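Local coordinates for putative uncharacterized protein (PDB 4XRI) that probably acts as a nuclear import receptor of the importin-beta family, a flexible HEAT-repeat protein carrying cargo and likely binding a small GTPase, at residues 74-77 with 81-84; 184-189 with 215-220; 512-517 with 557-562; 529-534 with 583-588. The protein carries 2 engineered substitutions. One frame throughout, in Å; residues are numbered along the deposited sequence.

Contact 1 of 4, residues 74-77 with 81-84; sequences FSAR and RQAA. With SO4 (sulfate ion), chain G.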
loop_
_atom_site.group_PDB
_atom_site.type_symbol
_atom_site.label_atom_id
_atom_site.label_comp_id
_atom_site.label_asym_id
_atom_site.label_seq_id
_atom_site.Cartn_x
_atom_site.Cartn_y
_atom_site.Cartn_z
ATOM N N PHE A 74 -26.075 17.231 -0.102
ATOM C CA PHE A 74 -25.199 18.230 0.500
ATOM C C PHE A 74 -24.087 17.591 1.331
ATOM O O PHE A 74 -23.664 18.145 2.344
ATOM C CB PHE A 74 -26.008 19.204 1.360
ATOM C CG PHE A 74 -27.014 18.535 2.257
ATOM C CD1 PHE A 74 -26.654 18.091 3.516
ATOM C CD2 PHE A 74 -28.323 18.360 1.841
ATOM C CE1 PHE A 74 -27.577 17.480 4.343
ATOM C CE2 PHE A 74 -29.252 17.751 2.662
ATOM C CZ PHE A 74 -28.879 17.311 3.917
ATOM N N SER A 75 -23.618 16.424 0.898
ATOM C CA SER A 75 -22.489 15.770 1.550
ATOM C C SER A 75 -21.750 14.843 0.589
ATOM O O SER A 75 -22.340 14.309 -0.348
ATOM C CB SER A 75 -22.950 14.989 2.782
ATOM O OG SER A 75 -23.772 13.902 2.408
ATOM N N ALA A 76 -20.453 14.664 0.829
ATOM C CA ALA A 76 -19.625 13.788 0.006
ATOM C C ALA A 76 -18.345 13.395 0.738
ATOM O O ALA A 76 -17.941 14.053 1.692
ATOM C CB ALA A 76 -19.291 14.460 -1.319
ATOM N N ARG A 77 -17.712 12.316 0.289
ATOM C CA ARG A 77 -16.439 11.892 0.865
ATOM C C ARG A 77 -15.306 12.773 0.361
ATOM O O ARG A 77 -14.437 13.183 1.129
ATOM C CB ARG A 77 -16.154 10.425 0.537
ATOM C CG ARG A 77 -16.872 9.439 1.440
ATOM C CD ARG A 77 -16.609 8.003 1.016
ATOM N NE ARG A 77 -16.854 7.803 -0.409
ATOM C CZ ARG A 77 -18.063 7.745 -0.961
ATOM N NH1 ARG A 77 -19.148 7.880 -0.210
ATOM N NH2 ARG A 77 -18.185 7.558 -2.268
ATOM N N ARG A 81 -15.903 18.153 -3.647
ATOM C CA ARG A 81 -17.337 17.899 -3.770
ATOM C C ARG A 81 -18.040 18.347 -2.500
ATOM O O ARG A 81 -19.054 19.044 -2.545
ATOM C CB ARG A 81 -17.623 16.417 -4.021
ATOM C CG ARG A 81 -17.308 15.911 -5.413
ATOM C CD ARG A 81 -17.747 14.460 -5.532
ATOM N NE ARG A 81 -17.442 13.869 -6.831
ATOM C CZ ARG A 81 -17.792 12.636 -7.183
ATOM N NH1 ARG A 81 -17.475 12.171 -8.384
ATOM N NH2 ARG A 81 -18.462 11.869 -6.334
ATOM N N GLN A 82 -17.611 17.830 -1.441
ATOM C CA GLN A 82 -18.121 18.171 -0.124
ATOM C C GLN A 82 -18.162 19.677 0.059
ATOM O O GLN A 82 -19.152 20.223 0.521
ATOM C CB GLN A 82 -17.224 17.539 0.939
ATOM C CG GLN A 82 -17.703 17.714 2.366
ATOM C CD GLN A 82 -19.022 17.023 2.620
ATOM O OE1 GLN A 82 -19.130 15.815 2.468
ATOM N NE2 GLN A 82 -20.029 17.787 3.022
ATOM N N ALA A 83 -17.074 20.469 -0.212
ATOM C CA ALA A 83 -17.041 21.925 -0.128
ATOM C C ALA A 83 -18.204 22.550 -0.885
ATOM O O ALA A 83 -18.921 23.400 -0.356
ATOM C CB ALA A 83 -15.725 22.451 -0.669
ATOM N N ALA A 84 -18.390 22.106 -2.124
ATOM C CA ALA A 84 -19.427 22.643 -2.996
ATOM C C ALA A 84 -20.825 22.329 -2.468
ATOM O O ALA A 84 -21.668 23.219 -2.346
ATOM C CB ALA A 84 -19.263 22.099 -4.400
HETATM S S SO4 G . -18.426 11.027 -3.224
HETATM O O1 SO4 G . -17.209 11.797 -3.468
HETATM O O2 SO4 G . -19.590 11.833 -3.582
HETATM O O3 SO4 G . -18.496 10.665 -1.812
HETATM O O4 SO4 G . -18.410 9.815 -4.039
HETATM O O HOH W 1 -22.360 17.397 5.372
#
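A76 and R81 meet methyl to methylene where a loop turns the chain from helix 60-72 into helix 79-91, a helix-to-helix junction in the importin-beta N-terminal domain of this HEAT-repeat protein. R81 shows how a long side chain can serve a loop at its base and an anion at its tip. Its CB lies 3.7 Å from A76 CB. CG sits opposite the carbonyl carbon, and from there to NE the chain runs extended, past the loop and along the sulfate ion. CD comes within 3.4 Å of sulfate O1. NE stands farther off, 4.0 Å from sulfate O1, and CZ about as far. At the end, NH2 gives a weak hydrogen bond to sulfate O2 at 3.0 Å, bent to 147°, with the oxygen lying in the guanidinium plane at its edge. R77 treats the same anion differently. Bent at chi3 (-51°), it folds its guanidinium back so that sulfate O3 lies over the centre of one face, 3.0 Å above the plane. The two arginines thus present an edge and a face to one anion, which probably came from the crystallisation liquor. Q82, whose amide reaches toward the A76 backbone, has a doubtful OE1 position, while its NE2 is linked to F74 O through a water held by two weak bonds. F74 packs against W89 and helix 114-131, and S75 OG bonds to K71 O. The backbone also holds the sulfate: R77 N donates to O3 at 2.8 Å with an N-H...O angle of 168°.

Contact 2 of 4, residues 184-189 with 215-220; sequences AILTAV and EFVGNN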
loop_
_atom_site.group_PDB
_atom_site.type_symbol
_atom_site.label_atom_id
_atom_site.label_comp_id
_atom_site.label_asym_id
_atom_site.label_seq_id
_atom_site.Cartn_x
_atom_site.Cartn_y
_atom_site.Cartn_z
ATOM N N ALA A 184 -22.703 14.206 28.803
ATOM C CA ALA A 184 -24.102 13.883 28.547
ATOM C C ALA A 184 -24.217 12.807 27.474
ATOM O O ALA A 184 -25.009 11.871 27.597
ATOM C CB ALA A 184 -24.870 15.128 28.133
ATOM N N ILE A 185 -23.417 12.951 26.424
ATOM C CA ILE A 185 -23.387 11.984 25.335
ATOM C C ILE A 185 -22.850 10.636 25.809
ATOM O O ILE A 185 -23.439 9.590 25.534
ATOM C CB ILE A 185 -22.530 12.494 24.166
ATOM C CG1 ILE A 185 -23.213 13.685 23.494
ATOM C CG2 ILE A 185 -22.289 11.385 23.158
ATOM C CD1 ILE A 185 -22.348 14.373 22.462
ATOM N N LEU A 186 -21.734 10.673 26.530
ATOM C CA LEU A 186 -21.111 9.460 27.046
ATOM C C LEU A 186 -22.048 8.714 27.989
ATOM O O LEU A 186 -22.148 7.487 27.942
ATOM C CB LEU A 186 -19.802 9.790 27.765
ATOM C CG LEU A 186 -19.091 8.596 28.407
ATOM C CD1 LEU A 186 -18.736 7.560 27.349
ATOM C CD2 LEU A 186 -17.851 9.044 29.168
ATOM N N THR A 187 -22.736 9.465 28.842
ATOM C CA THR A 187 -23.680 8.876 29.783
ATOM C C THR A 187 -24.817 8.184 29.038
ATOM O O THR A 187 -25.231 7.083 29.401
ATOM C CB THR A 187 -24.262 9.938 30.738
ATOM O OG1 THR A 187 -23.219 10.451 31.578
ATOM C CG2 THR A 187 -25.349 9.338 31.612
ATOM N N ALA A 188 -25.299 8.830 27.981
ATOM C CA ALA A 188 -26.421 8.310 27.206
ATOM C C ALA A 188 -26.074 6.994 26.510
ATOM O O ALA A 188 -26.870 6.054 26.523
ATOM C CB ALA A 188 -26.878 9.339 26.181
ATOM N N VAL A 189 -24.890 6.923 25.907
ATOM C CA VAL A 189 -24.511 5.735 25.148
ATOM C C VAL A 189 -24.125 4.575 26.068
ATOM O O VAL A 189 -24.415 3.418 25.766
ATOM C CB VAL A 189 -23.350 6.030 24.162
ATOM C CG1 VAL A 189 -23.723 7.191 23.248
ATOM C CG2 VAL A 189 -22.052 6.321 24.890
ATOM N N GLU A 215 -13.010 8.066 19.962
ATOM C CA GLU A 215 -12.070 9.176 19.884
ATOM C C GLU A 215 -12.598 10.400 20.628
ATOM O O GLU A 215 -11.839 11.102 21.295
ATOM C CB GLU A 215 -11.774 9.531 18.424
ATOM C CG GLU A 215 -11.089 8.423 17.643
ATOM C CD GLU A 215 -10.499 8.904 16.331
ATOM O OE1 GLU A 215 -10.787 10.052 15.930
ATOM O OE2 GLU A 215 -9.739 8.135 15.705
ATOM N N PHE A 216 -13.903 10.635 20.536
ATOM C CA PHE A 216 -14.505 11.798 21.173
ATOM C C PHE A 216 -14.816 11.585 22.656
ATOM O O PHE A 216 -14.214 12.231 23.512
ATOM C CB PHE A 216 -15.788 12.208 20.443
ATOM C CG PHE A 216 -16.573 13.279 21.155
ATOM C CD1 PHE A 216 -16.158 14.602 21.126
ATOM C CD2 PHE A 216 -17.723 12.962 21.858
ATOM C CE1 PHE A 216 -16.877 15.583 21.786
ATOM C CE2 PHE A 216 -18.444 13.936 22.521
ATOM C CZ PHE A 216 -18.021 15.249 22.485
ATOM N N VAL A 217 -15.756 10.690 22.958
ATOM C CA VAL A 217 -16.318 10.609 24.308
ATOM C C VAL A 217 -15.315 10.186 25.378
ATOM O O VAL A 217 -15.445 10.574 26.538
ATOM C CB VAL A 217 -17.521 9.634 24.377
ATOM C CG1 VAL A 217 -18.658 10.116 23.492
ATOM C CG2 VAL A 217 -17.110 8.217 24.012
ATOM N N GLY A 218 -14.315 9.402 24.995
ATOM C CA GLY A 218 -13.351 8.906 25.959
ATOM C C GLY A 218 -12.425 9.999 26.448
ATOM O O GLY A 218 -11.664 9.799 27.399
ATOM N N ASN A 219 -12.522 11.165 25.809
ATOM C CA ASN A 219 -11.552 12.242 25.962
ATOM C C ASN A 219 -10.151 11.661 25.920
ATOM O O ASN A 219 -9.328 11.919 26.798
ATOM C CB ASN A 219 -11.775 13.027 27.256
ATOM C CG ASN A 219 -11.028 14.350 27.265
ATOM O OD1 ASN A 219 -10.495 14.780 26.240
ATOM N ND2 ASN A 219 -10.989 15.001 28.421
ATOM N N ASN A 220 -9.917 10.836 24.904
ATOM C CA ASN A 220 -8.636 10.176 24.692
ATOM C C ASN A 220 -8.198 9.319 25.880
ATOM O O ASN A 220 -7.003 9.103 26.090
ATOM C CB ASN A 220 -7.566 11.217 24.363
ATOM C CG ASN A 220 -7.971 12.122 23.214
ATOM O OD1 ASN A 220 -8.059 13.340 23.367
ATOM N ND2 ASN A 220 -8.232 11.524 22.056
#
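F216, whose ring meets I185, also offers its backbone carbonyl as acceptor for N219 N, with F216 O and N219 N 3.0 Å apart. The bond closes a turn after which N219 leaves helical geometry with a positive phi of 44°. Across the contact itself everything is apolar. V217 is the wedge, entering between two neighbouring residues of helix 182-193. Its two methyls divide the work: CG1 lies 3.9 Å from I185 CG2, whereas CG2 lies 3.8 Å from L186 CD1. The first torsion of L186 sends CG away from its own backbone N (chi1 177°), and this brings CD1 against V217, close to CB as well as CG2. I185 also faces both partners, for its other branch ends in CD1, 3.9 Å from F216 CE2, the methyl approaching the ring obliquely while the two side chains run at about a right angle. Around this pairing, helix 153-168 touches both I185 and F216, and helix 224-238 closes on L186. Aliphatic and aromatic side chains from helices 182-193 and 214-217, meshing without a polar link, form part of the buried apolar interior between helices, as in the alpha-solenoid of a HEAT-repeat protein.

Contact 3 of 4, residues 512-517 with 557-562; sequences NLLTVT and LQRLEE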
loop_
_atom_site.group_PDB
_atom_site.type_symbol
_atom_site.label_atom_id
_atom_site.label_comp_id
_atom_site.label_asym_id
_atom_site.label_seq_id
_atom_site.Cartn_x
_atom_site.Cartn_y
_atom_site.Cartn_z
ATOM N N ASN A 512 11.343 -27.106 -17.671
ATOM C CA ASN A 512 10.050 -27.300 -17.019
ATOM C C ASN A 512 9.156 -26.068 -17.117
ATOM O O ASN A 512 7.960 -26.173 -17.396
ATOM C CB ASN A 512 10.242 -27.676 -15.548
ATOM C CG ASN A 512 10.803 -29.075 -15.373
ATOM O OD1 ASN A 512 10.768 -29.891 -16.298
ATOM N ND2 ASN A 512 11.321 -29.361 -14.183
ATOM N N LEU A 513 9.745 -24.900 -16.888
ATOM C CA LEU A 513 9.002 -23.648 -16.917
ATOM C C LEU A 513 8.565 -23.295 -18.334
ATOM O O LEU A 513 7.486 -22.746 -18.539
ATOM C CB LEU A 513 9.843 -22.522 -16.316
ATOM C CG LEU A 513 10.089 -22.679 -14.816
ATOM C CD1 LEU A 513 11.192 -21.751 -14.347
ATOM C CD2 LEU A 513 8.800 -22.417 -14.048
ATOM N N LEU A 514 9.409 -23.617 -19.311
ATOM C CA LEU A 514 9.062 -23.410 -20.713
ATOM C C LEU A 514 7.974 -24.383 -21.156
ATOM O O LEU A 514 7.167 -24.066 -22.034
ATOM C CB LEU A 514 10.299 -23.555 -21.605
ATOM C CG LEU A 514 11.218 -22.336 -21.696
ATOM C CD1 LEU A 514 12.475 -22.656 -22.488
ATOM C CD2 LEU A 514 10.476 -21.163 -22.309
ATOM N N THR A 515 7.944 -25.560 -20.536
ATOM C CA THR A 515 6.947 -26.570 -20.869
ATOM C C THR A 515 5.563 -26.158 -20.384
ATOM O O THR A 515 4.588 -26.234 -21.128
ATOM C CB THR A 515 7.303 -27.940 -20.261
ATOM O OG1 THR A 515 8.593 -28.354 -20.729
ATOM C CG2 THR A 515 6.261 -28.985 -20.644
ATOM N N VAL A 516 5.486 -25.705 -19.138
ATOM C CA VAL A 516 4.208 -25.350 -18.531
ATOM C C VAL A 516 3.639 -24.058 -19.127
ATOM O O VAL A 516 2.425 -23.849 -19.123
ATOM C CB VAL A 516 4.344 -25.215 -16.990
ATOM C CG1 VAL A 516 5.252 -24.058 -16.620
ATOM C CG2 VAL A 516 2.978 -25.066 -16.332
ATOM N N THR A 517 4.507 -23.203 -19.660
ATOM C CA THR A 517 4.058 -21.960 -20.287
ATOM C C THR A 517 3.789 -22.139 -21.780
ATOM O O THR A 517 3.299 -21.226 -22.448
ATOM C CB THR A 517 5.086 -20.819 -20.109
ATOM O OG1 THR A 517 6.380 -21.263 -20.539
ATOM C CG2 THR A 517 5.162 -20.377 -18.657
ATOM N N LEU A 557 12.201 -14.695 -27.497
ATOM C CA LEU A 557 12.062 -13.828 -28.661
ATOM C C LEU A 557 11.113 -14.419 -29.697
ATOM O O LEU A 557 10.278 -13.716 -30.263
ATOM C CB LEU A 557 13.431 -13.567 -29.295
ATOM C CG LEU A 557 14.199 -12.362 -28.752
ATOM C CD1 LEU A 557 15.604 -12.321 -29.338
ATOM C CD2 LEU A 557 13.442 -11.086 -29.072
ATOM N N GLN A 558 11.249 -15.719 -29.940
ATOM C CA GLN A 558 10.392 -16.423 -30.887
ATOM C C GLN A 558 8.923 -16.369 -30.456
ATOM O O GLN A 558 8.032 -16.131 -31.274
ATOM C CB GLN A 558 10.853 -17.877 -31.031
ATOM C CG GLN A 558 10.227 -18.623 -32.188
ATOM C CD GLN A 558 10.869 -19.981 -32.419
ATOM O OE1 GLN A 558 11.886 -20.317 -31.806
ATOM N NE2 GLN A 558 10.277 -20.770 -33.308
ATOM N N ARG A 559 8.689 -16.578 -29.164
ATOM C CA ARG A 559 7.343 -16.518 -28.597
ATOM C C ARG A 559 6.762 -15.109 -28.659
ATOM O O ARG A 559 5.571 -14.933 -28.927
ATOM C CB ARG A 559 7.348 -17.015 -27.148
ATOM C CG ARG A 559 7.597 -18.511 -27.007
ATOM C CD ARG A 559 7.381 -18.977 -25.578
ATOM N NE ARG A 559 7.656 -20.405 -25.437
ATOM C CZ ARG A 559 7.472 -21.102 -24.320
ATOM N NH1 ARG A 559 7.000 -20.508 -23.232
ATOM N NH2 ARG A 559 7.759 -22.399 -24.295
ATOM N N LEU A 560 7.607 -14.112 -28.411
ATOM C CA LEU A 560 7.205 -12.714 -28.525
ATOM C C LEU A 560 6.766 -12.379 -29.945
ATOM O O LEU A 560 5.739 -11.731 -30.155
ATOM C CB LEU A 560 8.351 -11.792 -28.096
ATOM C CG LEU A 560 8.337 -11.310 -26.644
ATOM C CD1 LEU A 560 9.608 -10.532 -26.329
ATOM C CD2 LEU A 560 7.105 -10.452 -26.405
ATOM N N GLU A 561 7.557 -12.823 -30.914
ATOM C CA GLU A 561 7.239 -12.636 -32.327
ATOM C C GLU A 561 5.911 -13.290 -32.699
ATOM O O GLU A 561 5.159 -12.767 -33.522
ATOM C CB GLU A 561 8.363 -13.196 -33.205
ATOM C CG GLU A 561 9.652 -12.397 -33.136
ATOM C CD GLU A 561 10.840 -13.145 -33.713
ATOM O OE1 GLU A 561 10.700 -14.352 -34.005
ATOM O OE2 GLU A 561 11.915 -12.527 -33.871
ATOM N N GLU A 562 5.624 -14.428 -32.076
ATOM C CA GLU A 562 4.412 -15.180 -32.379
ATOM C C GLU A 562 3.144 -14.522 -31.824
ATOM O O GLU A 562 2.036 -14.858 -32.241
ATOM C CB GLU A 562 4.538 -16.611 -31.849
ATOM C CG GLU A 562 5.412 -17.500 -32.723
ATOM C CD GLU A 562 5.789 -18.812 -32.059
ATOM O OE1 GLU A 562 5.416 -19.016 -30.887
ATOM O OE2 GLU A 562 6.463 -19.638 -32.712
#
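The guanidinium of R559 carries L514 CD2 on one face, 3.4 Å above the plane and displaced toward the rim, while T517 OG1 lies in the plane at its edge. Both terminal nitrogens donate across the contact. NH2 reaches L514 O at 2.9 Å with a nearly straight N-H...O angle of 171°, the oxygen close to the guanidinium plane although the donor is tilted from the carbonyl plane. NH1 reaches T517 OG1, also at 2.9 Å but more bent, at 154°. Two bonds from different nitrogens hold the flat group in its orientation. The arginine gets there by straight reach: its chain is extended from CG to NE, spanning backbones whose nearest CA atoms, those of T517 and R559, are 10.5 Å apart. T517 is itself positioned from behind. Its OG1 hydrogen goes to L513 O at 2.7 Å, in the carbonyl plane on a lone pair, and that carbonyl accepts T517 N too. Receiving from R559 and donating to L513, the hydroxyl is fixed in direction. An arginine satisfying a carbonyl in the last turn of a helix is probably also favoured by the negative end of the helix dipole. With an alanine at R559, L514 O and T517 OG1 would probably lose their donors and the leucine methyl its flat partner. R559 NH1 also bonds Y531 OH, so the arginine of helix 546-567 ties the end of helix 503-516 to intervening helix 524-539, while L586 of helix 573-597 touches R559.

Contact 4 of 4, residues 529-534 with 583-588; sequences AAYEVL and QTSLCT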
loop_
_atom_site.group_PDB
_atom_site.type_symbol
_atom_site.label_atom_id
_atom_site.label_comp_id
_atom_site.label_asym_id
_atom_site.label_seq_id
_atom_site.Cartn_x
_atom_site.Cartn_y
_atom_site.Cartn_z
ATOM N N ALA A 529 2.477 -16.791 -13.541
ATOM C CA ALA A 529 3.242 -17.122 -12.345
ATOM C C ALA A 529 4.528 -17.866 -12.690
ATOM O O ALA A 529 5.575 -17.619 -12.092
ATOM C CB ALA A 529 2.400 -17.945 -11.392
ATOM N N ALA A 530 4.442 -18.763 -13.670
ATOM C CA ALA A 530 5.586 -19.573 -14.076
ATOM C C ALA A 530 6.618 -18.738 -14.827
ATOM O O ALA A 530 7.822 -18.960 -14.698
ATOM C CB ALA A 530 5.130 -20.745 -14.930
ATOM N N TYR A 531 6.139 -17.782 -15.616
ATOM C CA TYR A 531 7.023 -16.858 -16.317
ATOM C C TYR A 531 7.810 -16.021 -15.317
ATOM O O TYR A 531 8.993 -15.750 -15.517
ATOM C CB TYR A 531 6.231 -15.950 -17.263
ATOM C CG TYR A 531 6.079 -16.491 -18.671
ATOM C CD1 TYR A 531 7.170 -17.001 -19.367
ATOM C CD2 TYR A 531 4.842 -16.494 -19.301
ATOM C CE1 TYR A 531 7.030 -17.495 -20.653
ATOM C CE2 TYR A 531 4.695 -16.980 -20.584
ATOM C CZ TYR A 531 5.790 -17.481 -21.256
ATOM O OH TYR A 531 5.644 -17.971 -22.533
ATOM N N GLU A 532 7.146 -15.618 -14.236
ATOM C CA GLU A 532 7.805 -14.860 -13.177
ATOM C C GLU A 532 8.928 -15.681 -12.551
ATOM O O GLU A 532 10.006 -15.160 -12.273
ATOM C CB GLU A 532 6.805 -14.434 -12.101
ATOM C CG GLU A 532 7.355 -13.386 -11.150
ATOM C CD GLU A 532 6.435 -13.112 -9.972
ATOM O OE1 GLU A 532 5.455 -13.866 -9.776
ATOM O OE2 GLU A 532 6.697 -12.136 -9.238
ATOM N N VAL A 533 8.662 -16.967 -12.343
ATOM C CA VAL A 533 9.660 -17.895 -11.822
ATOM C C VAL A 533 10.872 -17.945 -12.739
ATOM O O VAL A 533 12.015 -17.827 -12.292
ATOM C CB VAL A 533 9.088 -19.320 -11.669
ATOM C CG1 VAL A 533 10.166 -20.264 -11.160
ATOM C CG2 VAL A 533 7.898 -19.311 -10.735
ATOM N N LEU A 534 10.606 -18.119 -14.029
ATOM C CA LEU A 534 11.651 -18.173 -15.041
ATOM C C LEU A 534 12.505 -16.910 -15.025
ATOM O O LEU A 534 13.729 -16.974 -15.151
ATOM C CB LEU A 534 11.032 -18.380 -16.425
ATOM C CG LEU A 534 12.005 -18.516 -17.596
ATOM C CD1 LEU A 534 13.062 -19.564 -17.282
ATOM C CD2 LEU A 534 11.260 -18.865 -18.873
ATOM N N GLN A 583 2.350 -11.104 -23.450
ATOM C CA GLN A 583 3.402 -10.214 -23.919
ATOM C C GLN A 583 4.154 -9.570 -22.759
ATOM O O GLN A 583 5.373 -9.418 -22.811
ATOM C CB GLN A 583 2.812 -9.139 -24.828
ATOM C CG GLN A 583 2.333 -9.659 -26.178
ATOM C CD GLN A 583 1.692 -8.581 -27.021
ATOM O OE1 GLN A 583 1.028 -7.686 -26.500
ATOM N NE2 GLN A 583 1.891 -8.657 -28.332
ATOM N N THR A 584 3.425 -9.212 -21.707
ATOM C CA THR A 584 4.029 -8.587 -20.534
ATOM C C THR A 584 4.954 -9.562 -19.812
ATOM O O THR A 584 6.047 -9.196 -19.374
ATOM C CB THR A 584 2.961 -8.075 -19.548
ATOM O OG1 THR A 584 2.159 -7.076 -20.190
ATOM C CG2 THR A 584 3.616 -7.466 -18.321
ATOM N N SER A 585 4.504 -10.807 -19.690
ATOM C CA SER A 585 5.299 -11.849 -19.053
ATOM C C SER A 585 6.552 -12.155 -19.872
ATOM O O SER A 585 7.643 -12.314 -19.324
ATOM C CB SER A 585 4.472 -13.124 -18.867
ATOM O OG SER A 585 3.422 -12.922 -17.937
ATOM N N LEU A 586 6.383 -12.240 -21.188
ATOM C CA LEU A 586 7.490 -12.540 -22.087
ATOM C C LEU A 586 8.522 -11.416 -22.101
ATOM O O LEU A 586 9.722 -11.667 -22.210
ATOM C CB LEU A 586 6.971 -12.798 -23.503
ATOM C CG LEU A 586 6.330 -14.169 -23.729
ATOM C CD1 LEU A 586 5.632 -14.222 -25.078
ATOM C CD2 LEU A 586 7.381 -15.263 -23.627
ATOM N N CYS A 587 8.048 -10.178 -21.994
ATOM C CA CYS A 587 8.943 -9.030 -21.914
ATOM C C CYS A 587 9.732 -9.060 -20.612
ATOM O O CYS A 587 10.905 -8.688 -20.581
ATOM C CB CYS A 587 8.164 -7.716 -22.032
ATOM S SG CYS A 587 7.652 -7.284 -23.714
ATOM N N THR A 588 9.080 -9.502 -19.540
ATOM C CA THR A 588 9.721 -9.609 -18.234
ATOM C C THR A 588 10.889 -10.590 -18.271
ATOM O O THR A 588 11.970 -10.303 -17.761
ATOM C CB THR A 588 8.718 -10.052 -17.151
ATOM O OG1 THR A 588 7.753 -9.014 -16.941
ATOM C CG2 THR A 588 9.436 -10.342 -15.835
#
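Y531 meets S585 and L586 through apolar contacts alone, S585 CB lying 3.4 Å from Y531 CD2. The same serine carbon is also close to the tyrosine CB, so S585 acts here through its carbon. Near the hydroxyl end of the ring, L586 CD2 is 3.6 Å from Y531 CZ, and the same methyl comes within 3.4 Å of Y531 OH; both neighbours approach the ring obliquely. The tyrosine's first torsion, chi1 -91°, is swung well past the usual staggered value, and with it the ring meets both S585 and L586. The backbones can come near at this point, with Y531 CA and S585 CA 6.0 Å apart. This brings helix 524-539 against helix 573-597 within the stacked helices of the importin-beta HEAT solenoid. The polar interactions run to other residues. The hydroxyl of Y531 has its partner in R559 of helix 546-567. With a phenylalanine at Y531, R559 NH1 would probably lose an oxygen partner and its guanidinium part of its anchorage. S585 OG turns to D581 O in its own helix. T588 OG1 likewise bonds within its helix, to T584 O at 3.0 Å. T584 O accepts T588 N as well, at 3.1 Å, the two donors arriving from opposite faces of the carbonyl plane.

Contacts 3 and 4 form one connected region, their centres about 9 Å apart and their segments alternating along the chain. The join is direct: R559 NH1 and Y531 OH are 3.0 Å apart, a probable hydrogen bond, and T517 CB packs 3.6 Å from Y531 CZ, so the arginine of one contact and the tyrosine of the other share a partner in T517. Contacts 1 and 2 belong to the N-terminal part of the chain, centres about 27 Å apart, without touching. Contact 2 lies about 64 Å from contact 3, centre to centre, on the opposite side of the chain's centre. Among the four, contact 1 alone holds the sulfate.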